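Local coordinates for hypothetical signal peptide protein (Sinorhizobium meliloti, PDB 3PJY) that is of unknown function but belongs to the DUF192 family and is possibly a transcription regulator, at residues L50-M61 with I96-E107. Sequence-based numbering, arbitrary orientation.
With SO4 (sulfate ion), chain G.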
ATOM      1  N   LEU B  50      11.284  -9.423  -3.308  1.00 12.84           N
ATOM      2  CA  LEU B  50      11.295 -10.059  -2.013  1.00 11.98           C
ATOM      3  C   LEU B  50      11.843 -11.488  -2.236  1.00 12.95           C
ATOM      4  O   LEU B  50      11.235 -12.319  -2.906  1.00 14.91           O
ATOM      5  CB  LEU B  50       9.916 -10.138  -1.387  1.00 13.40           C
ATOM      6  CG  LEU B  50       9.814 -10.769   0.010  1.00 14.77           C
ATOM      7  CD1 LEU B  50      10.630  -9.953   1.030  1.00 14.37           C
ATOM      8  CD2 LEU B  50       8.330 -10.841   0.428  1.00 18.25           C
ATOM      9  N   PHE B  51      13.004 -11.720  -1.664  1.00 13.98           N
ATOM     10  CA  PHE B  51      13.715 -12.998  -1.723  1.00 13.03           C
ATOM     11  C   PHE B  51      13.211 -13.836  -0.562  1.00 13.50           C
ATOM     12  O   PHE B  51      13.377 -13.459   0.614  1.00 14.63           O
ATOM     13  CB  PHE B  51      15.210 -12.783  -1.609  1.00 13.43           C
ATOM     14  CG  PHE B  51      15.803 -12.012  -2.766  1.00 13.01           C
ATOM     15  CD1 PHE B  51      15.630 -10.639  -2.853  1.00 13.75           C
ATOM     16  CD2 PHE B  51      16.490 -12.653  -3.800  1.00 12.41           C
ATOM     17  CE1 PHE B  51      16.094  -9.905  -3.931  1.00 13.25           C
ATOM     18  CE2 PHE B  51      16.990 -11.895  -4.877  1.00 15.08           C
ATOM     19  CZ  PHE B  51      16.796 -10.557  -4.959  1.00 14.33           C
ATOM     20  N   ASP B  52      12.606 -14.981  -0.854  1.00 14.00           N
ATOM     21  CA  ASP B  52      12.023 -15.889   0.147  1.00 14.78           C
ATOM     22  C   ASP B  52      12.891 -17.123   0.154  1.00 15.96           C
ATOM     23  O   ASP B  52      12.873 -17.934  -0.789  1.00 15.53           O
ATOM     24  CB  ASP B  52      10.594 -16.224  -0.255  1.00 17.04           C
ATOM     25  CG  ASP B  52       9.919 -17.185   0.709  1.00 22.49           C
ATOM     26  OD1 ASP B  52      10.588 -17.728   1.590  1.00 22.52           O
ATOM     27  OD2 ASP B  52       8.710 -17.405   0.576  1.00 28.72           O
ATOM     28  N   PHE B  53      13.741 -17.246   1.174  1.00 15.74           N
ATOM     29  CA  PHE B  53      14.719 -18.340   1.249  1.00 15.22           C
ATOM     30  C   PHE B  53      14.130 -19.671   1.685  1.00 17.52           C
ATOM     31  O   PHE B  53      14.807 -20.703   1.611  1.00 17.61           O
ATOM     32  CB  PHE B  53      15.844 -17.919   2.202  1.00 14.79           C
ATOM     33  CG  PHE B  53      16.538 -16.708   1.717  1.00 16.12           C
ATOM     34  CD1 PHE B  53      17.373 -16.778   0.655  1.00 17.34           C
ATOM     35  CD2 PHE B  53      16.268 -15.458   2.253  1.00 21.76           C
ATOM     36  CE1 PHE B  53      17.976 -15.649   0.146  1.00 21.22           C
ATOM     37  CE2 PHE B  53      16.915 -14.341   1.733  1.00 23.70           C
ATOM     38  CZ  PHE B  53      17.708 -14.468   0.652  1.00 18.48           C
ATOM     39  N   GLY B  54      12.894 -19.631   2.152  1.00 17.61           N
ATOM     40  CA  GLY B  54      12.199 -20.846   2.586  1.00 17.83           C
ATOM     41  C   GLY B  54      12.756 -21.502   3.840  1.00 18.72           C
ATOM     42  O   GLY B  54      12.467 -22.678   4.134  1.00 22.11           O
ATOM     43  N   GLU B  55      13.513 -20.728   4.614  1.00 18.27           N
ATOM     44  CA  GLU B  55      14.124 -21.203   5.840  1.00 18.47           C
ATOM     45  C   GLU B  55      14.718 -19.980   6.533  1.00 18.30           C
ATOM     46  O   GLU B  55      14.944 -18.931   5.899  1.00 16.95           O
ATOM     47  CB  GLU B  55      15.216 -22.221   5.571  1.00 19.63           C
ATOM     48  CG  GLU B  55      16.411 -21.679   4.823  1.00 19.31           C
ATOM     49  CD  GLU B  55      17.518 -22.700   4.517  1.00 24.82           C
ATOM     50  OE1 GLU B  55      17.399 -23.842   4.926  1.00 29.30           O
ATOM     51  OE2 GLU B  55      18.526 -22.324   3.862  1.00 24.79           O
ATOM     52  N   THR B  56      14.987 -20.112   7.830  1.00 18.00           N
ATOM     53  CA  THR B  56      15.733 -19.125   8.580  1.00 17.92           C
ATOM     54  C   THR B  56      17.174 -19.579   8.734  1.00 20.68           C
ATOM     55  O   THR B  56      17.467 -20.624   9.331  1.00 21.34           O
ATOM     56  CB  THR B  56      15.084 -18.919   9.945  1.00 21.38           C
ATOM     57  OG1 THR B  56      13.819 -18.267   9.769  1.00 21.89           O
ATOM     58  CG2 THR B  56      15.986 -18.083  10.894  1.00 22.53           C
ATOM     59  N   ARG B  57      18.078 -18.789   8.184  1.00 16.11           N
ATOM     60  CA  ARG B  57      19.506 -19.118   8.108  1.00 18.39           C
ATOM     61  C   ARG B  57      20.214 -17.834   7.683  1.00 17.16           C
ATOM     62  O   ARG B  57      19.614 -16.998   7.031  1.00 17.30           O
ATOM     63  CB  ARG B  57      19.742 -20.230   7.063  1.00 21.31           C
ATOM     64  CG  ARG B  57      21.163 -20.693   6.995  1.00 24.72           C
ATOM     65  CD  ARG B  57      21.426 -21.821   6.002  1.00 23.82           C
ATOM     66  NE  ARG B  57      22.841 -22.157   6.148  1.00 29.64           N
ATOM     67  CZ  ARG B  57      23.399 -23.295   5.760  1.00 35.16           C
ATOM     68  NH1 ARG B  57      22.662 -24.245   5.186  1.00 33.37           N
ATOM     69  NH2 ARG B  57      24.698 -23.491   5.990  1.00 37.03           N
ATOM     70  N   PRO B  58      21.509 -17.650   8.034  1.00 18.62           N
ATOM     71  CA  PRO B  58      22.152 -16.457   7.464  1.00 19.46           C
ATOM     72  C   PRO B  58      22.213 -16.515   5.957  1.00 19.29           C
ATOM     73  O   PRO B  58      22.251 -17.630   5.374  1.00 19.14           O
ATOM     74  CB  PRO B  58      23.554 -16.504   8.069  1.00 22.73           C
ATOM     75  CG  PRO B  58      23.357 -17.235   9.351  1.00 22.51           C
ATOM     76  CD  PRO B  58      22.374 -18.343   9.006  1.00 21.76           C
ATOM     77  N   VAL B  59      22.182 -15.348   5.316  1.00 17.92           N
ATOM     78  CA  VAL B  59      22.245 -15.288   3.869  1.00 17.72           C
ATOM     79  C   VAL B  59      23.293 -14.270   3.412  1.00 18.12           C
ATOM     80  O   VAL B  59      23.693 -13.348   4.160  1.00 19.19           O
ATOM     81  CB  VAL B  59      20.896 -14.943   3.222  1.00 19.56           C
ATOM     82  CG1 VAL B  59      19.824 -15.913   3.676  1.00 22.06           C
ATOM     83  CG2 VAL B  59      20.476 -13.593   3.548  1.00 20.17           C
HETATM   84  N   MSE B  60      23.730 -14.469   2.195  1.00 19.74           N
HETATM   85  CA  MSE B  60      24.732 -13.632   1.549  1.00 18.30           C
HETATM   86  C   MSE B  60      24.133 -13.076   0.263  1.00 16.94           C
HETATM   87  O   MSE B  60      23.636 -13.810  -0.593  1.00 17.52           O
HETATM   88  CB  MSE B  60      25.965 -14.483   1.246  1.00 21.41           C
HETATM   89  CG  MSE B  60      26.555 -15.036   2.504  1.00 23.44           C
HETATM   90 SE   MSE B  60      28.331 -15.789   2.281  0.75 32.04          SE
HETATM   91  CE  MSE B  60      27.942 -16.577   0.933  1.00 19.80           C
HETATM   92  N   MSE B  61      24.228 -11.744   0.097  1.00 16.81           N
HETATM   93  CA  MSE B  61      23.783 -11.062  -1.104  1.00 16.27           C
HETATM   94  C   MSE B  61      24.949 -10.343  -1.755  1.00 15.70           C
HETATM   95  O   MSE B  61      25.943 -10.061  -1.118  1.00 16.52           O
HETATM   96  CB  MSE B  61      22.737 -10.026  -0.724  1.00 17.68           C
HETATM   97  CG  MSE B  61      21.562 -10.530   0.110  1.00 17.71           C
HETATM   98 SE   MSE B  61      20.398 -11.758  -0.830  0.75 17.12          SE
HETATM   99  CE  MSE B  61      19.622 -10.584  -2.094  1.00 20.99           C
ATOM    100  N   ILE B  96      27.484  -9.019   0.935  1.00 17.78           N
ATOM    101  CA  ILE B  96      26.765  -8.338   1.979  1.00 19.92           C
ATOM    102  C   ILE B  96      26.078  -9.429   2.787  1.00 21.86           C
ATOM    103  O   ILE B  96      25.161 -10.086   2.297  1.00 19.37           O
ATOM    104  CB  ILE B  96      25.739  -7.336   1.401  1.00 18.36           C
ATOM    105  CG1 ILE B  96      26.450  -6.324   0.496  1.00 23.54           C
ATOM    106  CG2 ILE B  96      24.968  -6.635   2.563  1.00 20.05           C
ATOM    107  CD1 ILE B  96      25.527  -5.444  -0.345  1.00 27.08           C
ATOM    108  N   ASP B  97      26.576  -9.662   4.001  1.00 21.81           N
ATOM    109  CA  ASP B  97      26.108 -10.767   4.825  1.00 23.73           C
ATOM    110  C   ASP B  97      25.001 -10.294   5.745  1.00 24.02           C
ATOM    111  O   ASP B  97      25.051  -9.164   6.239  1.00 25.95           O
ATOM    112  CB  ASP B  97      27.265 -11.362   5.626  1.00 27.62           C
ATOM    113  CG  ASP B  97      26.946 -12.776   6.108  1.00 30.93           C
ATOM    114  OD1 ASP B  97      27.020 -13.698   5.267  1.00 31.76           O
ATOM    115  OD2 ASP B  97      26.602 -12.915   7.290  1.00 35.66           O
ATOM    116  N   SER B  98      24.011 -11.150   6.002  1.00 20.89           N
ATOM    117  CA  SER B  98      22.958 -10.813   6.907  1.00 20.75           C
ATOM    118  C   SER B  98      23.490 -10.757   8.366  1.00 25.54           C
ATOM    119  O   SER B  98      22.831 -10.162   9.202  1.00 29.25           O
ATOM    120  CB  SER B  98      21.803 -11.817   6.796  1.00 21.44           C
ATOM    121  OG  SER B  98      22.216 -13.091   7.223  1.00 20.61           O
ATOM    122  N   ARG B  99      24.604 -11.429   8.665  1.00 26.81           N
ATOM    123  CA  ARG B  99      25.257 -11.355  10.004  1.00 29.40           C
ATOM    124  C   ARG B  99      24.541 -12.168  11.090  1.00 29.33           C
ATOM    125  O   ARG B  99      24.988 -12.237  12.222  1.00 33.63           O
ATOM    126  CB  ARG B  99      25.399  -9.879  10.463  1.00 32.34           C
ATOM    127  N   GLU B 100      23.422 -12.771  10.739  1.00 26.62           N
ATOM    128  CA  GLU B 100      22.565 -13.502  11.645  1.00 27.46           C
ATOM    129  C   GLU B 100      21.453 -14.150  10.804  1.00 24.29           C
ATOM    130  O   GLU B 100      21.196 -13.745   9.659  1.00 24.79           O
ATOM    131  CB  GLU B 100      21.885 -12.571  12.627  1.00 28.89           C
ATOM    132  CG  GLU B 100      20.941 -11.613  11.992  1.00 26.44           C
ATOM    133  CD  GLU B 100      20.444 -10.557  12.954  1.00 41.89           C
ATOM    134  OE1 GLU B 100      20.049 -10.908  14.082  1.00 51.72           O
ATOM    135  OE2 GLU B 100      20.467  -9.372  12.577  1.00 45.53           O
ATOM    136  N   PRO B 101      20.756 -15.120  11.384  1.00 23.65           N
ATOM    137  CA  PRO B 101      19.741 -15.833  10.584  1.00 21.25           C
ATOM    138  C   PRO B 101      18.566 -14.952  10.221  1.00 19.08           C
ATOM    139  O   PRO B 101      18.057 -14.211  11.070  1.00 21.84           O
ATOM    140  CB  PRO B 101      19.300 -16.946  11.531  1.00 22.22           C
ATOM    141  CG  PRO B 101      20.499 -17.126  12.460  1.00 26.21           C
ATOM    142  CD  PRO B 101      20.951 -15.746  12.704  1.00 26.10           C
ATOM    143  N   VAL B 102      18.122 -15.009   8.965  1.00 18.45           N
ATOM    144  CA  VAL B 102      16.932 -14.314   8.495  1.00 16.83           C
ATOM    145  C   VAL B 102      16.153 -15.232   7.558  1.00 18.34           C
ATOM    146  O   VAL B 102      16.635 -16.314   7.189  1.00 17.32           O
ATOM    147  CB  VAL B 102      17.293 -12.995   7.733  1.00 17.47           C
ATOM    148  CG1 VAL B 102      17.948 -11.975   8.736  1.00 20.80           C
ATOM    149  CG2 VAL B 102      18.194 -13.235   6.503  1.00 18.62           C
ATOM    150  N   ALA B 103      14.942 -14.803   7.191  1.00 17.04           N
ATOM    151  CA  ALA B 103      14.055 -15.590   6.349  1.00 15.33           C
ATOM    152  C   ALA B 103      13.806 -14.966   4.976  1.00 14.56           C
ATOM    153  O   ALA B 103      13.387 -15.643   4.050  1.00 15.92           O
ATOM    154  CB  ALA B 103      12.705 -15.793   7.060  1.00 18.81           C
ATOM    155  N   TYR B 104      14.008 -13.654   4.867  1.00 15.02           N
ATOM    156  CA  TYR B 104      13.738 -12.892   3.643  1.00 14.64           C
ATOM    157  C   TYR B 104      14.747 -11.793   3.480  1.00 13.55           C
ATOM    158  O   TYR B 104      15.334 -11.299   4.470  1.00 15.69           O
ATOM    159  CB  TYR B 104      12.366 -12.233   3.660  1.00 14.37           C
ATOM    160  CG  TYR B 104      11.194 -13.125   3.933  1.00 18.09           C
ATOM    161  CD1 TYR B 104      10.757 -13.309   5.241  1.00 19.73           C
ATOM    162  CD2 TYR B 104      10.500 -13.733   2.904  1.00 19.15           C
ATOM    163  CE1 TYR B 104       9.701 -14.075   5.524  1.00 21.99           C
ATOM    164  CE2 TYR B 104       9.398 -14.540   3.188  1.00 24.91           C
ATOM    165  CZ  TYR B 104       9.050 -14.729   4.501  1.00 24.52           C
ATOM    166  OH  TYR B 104       7.958 -15.492   4.798  1.00 29.38           O
ATOM    167  N   VAL B 105      14.933 -11.354   2.245  1.00 14.21           N
ATOM    168  CA  VAL B 105      15.600 -10.094   1.949  1.00 13.52           C
ATOM    169  C   VAL B 105      14.674  -9.322   1.004  1.00 13.66           C
ATOM    170  O   VAL B 105      14.131  -9.883   0.044  1.00 13.87           O
ATOM    171  CB  VAL B 105      16.968 -10.263   1.332  1.00 13.61           C
ATOM    172  CG1 VAL B 105      17.530  -8.967   0.722  1.00 16.30           C
ATOM    173  CG2 VAL B 105      17.982 -10.819   2.384  1.00 14.34           C
ATOM    174  N   LEU B 106      14.469  -8.045   1.304  1.00 13.49           N
ATOM    175  CA  LEU B 106      13.739  -7.124   0.398  1.00 12.04           C
ATOM    176  C   LEU B 106      14.753  -6.211  -0.265  1.00 14.52           C
ATOM    177  O   LEU B 106      15.496  -5.508   0.432  1.00 14.00           O
ATOM    178  CB  LEU B 106      12.682  -6.326   1.182  1.00 13.90           C
ATOM    179  CG  LEU B 106      11.863  -5.330   0.393  1.00 14.66           C
ATOM    180  CD1 LEU B 106      11.105  -5.968  -0.753  1.00 14.21           C
ATOM    181  CD2 LEU B 106      10.930  -4.611   1.357  1.00 15.37           C
ATOM    182  N   GLU B 107      14.767  -6.219  -1.598  1.00 13.18           N
ATOM    183  CA  GLU B 107      15.555  -5.255  -2.347  1.00 12.95           C
ATOM    184  C   GLU B 107      14.658  -4.168  -2.932  1.00 14.32           C
ATOM    185  O   GLU B 107      13.656  -4.453  -3.574  1.00 13.97           O
ATOM    186  CB  GLU B 107      16.342  -5.911  -3.462  1.00 13.53           C
ATOM    187  CG  GLU B 107      17.514  -6.700  -2.968  1.00 15.98           C
ATOM    188  CD  GLU B 107      18.357  -7.333  -4.052  1.00 18.47           C
ATOM    189  OE1 GLU B 107      17.985  -7.433  -5.231  1.00 16.25           O
ATOM    190  OE2 GLU B 107      19.462  -7.791  -3.695  1.00 24.32           O
TER
HETATM  191  S   SO4 G 205      25.641 -20.489   7.789  1.00 31.39           S
HETATM  192  O1  SO4 G 205      25.008 -19.928   6.590  1.00 35.80           O
HETATM  193  O2  SO4 G 205      26.191 -19.411   8.641  1.00 27.72           O
HETATM  194  O3  SO4 G 205      26.739 -21.385   7.416  1.00 29.48           O
HETATM  195  O4  SO4 G 205      24.668 -21.189   8.635  1.00 35.11           O
HETATM  196  O   HOH W   1      11.629 -17.727   4.279  1.00 25.89           O
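I96 pairs with M61 through two nearly straight backbone bonds, the shorter running 2.8 Å from I96 N to M61 O, and so builds the two-stranded antiparallel ribbon of 60-61 and 96-97. At D97 the carboxylate closes an Asx turn, OD2 accepting from R99 N. S98 OG accepts a hydrogen bond from V59 N (3.0 Å, 165°) and donates one to E100 O, with chi1 of 66° setting OG between backbone N and carbonyl carbon. With alanine in place of S98, V59 N and E100 O would probably each lose a partner, though the backbone bond from S98 N to V59 O would remain. P101 CB abuts T56 CG2, and V102 trades backbone bonds with R57, whose extended side chain puts NE 3.1 Å from O1 of a sulfate, probably from the crystallisation liquor. A classic beta bulge, A103 and Y104 both facing I75, interrupts strand 102-109 of the mixed seven-stranded sheet, where 104-107 runs antiparallel to 50-53. Y104 lies alongside D52, ring and carboxylate planes 47° apart, while a water bridges D52 OD1 and A103 O. V105 CG2 packs against F53 CE2 (3.7 Å) and V59 CG2 (3.9 Å). Finally, E107 OE1 reaches the edge of the F51 ring, 3.4 Å from CZ, as M61 CE covers one face of that ring.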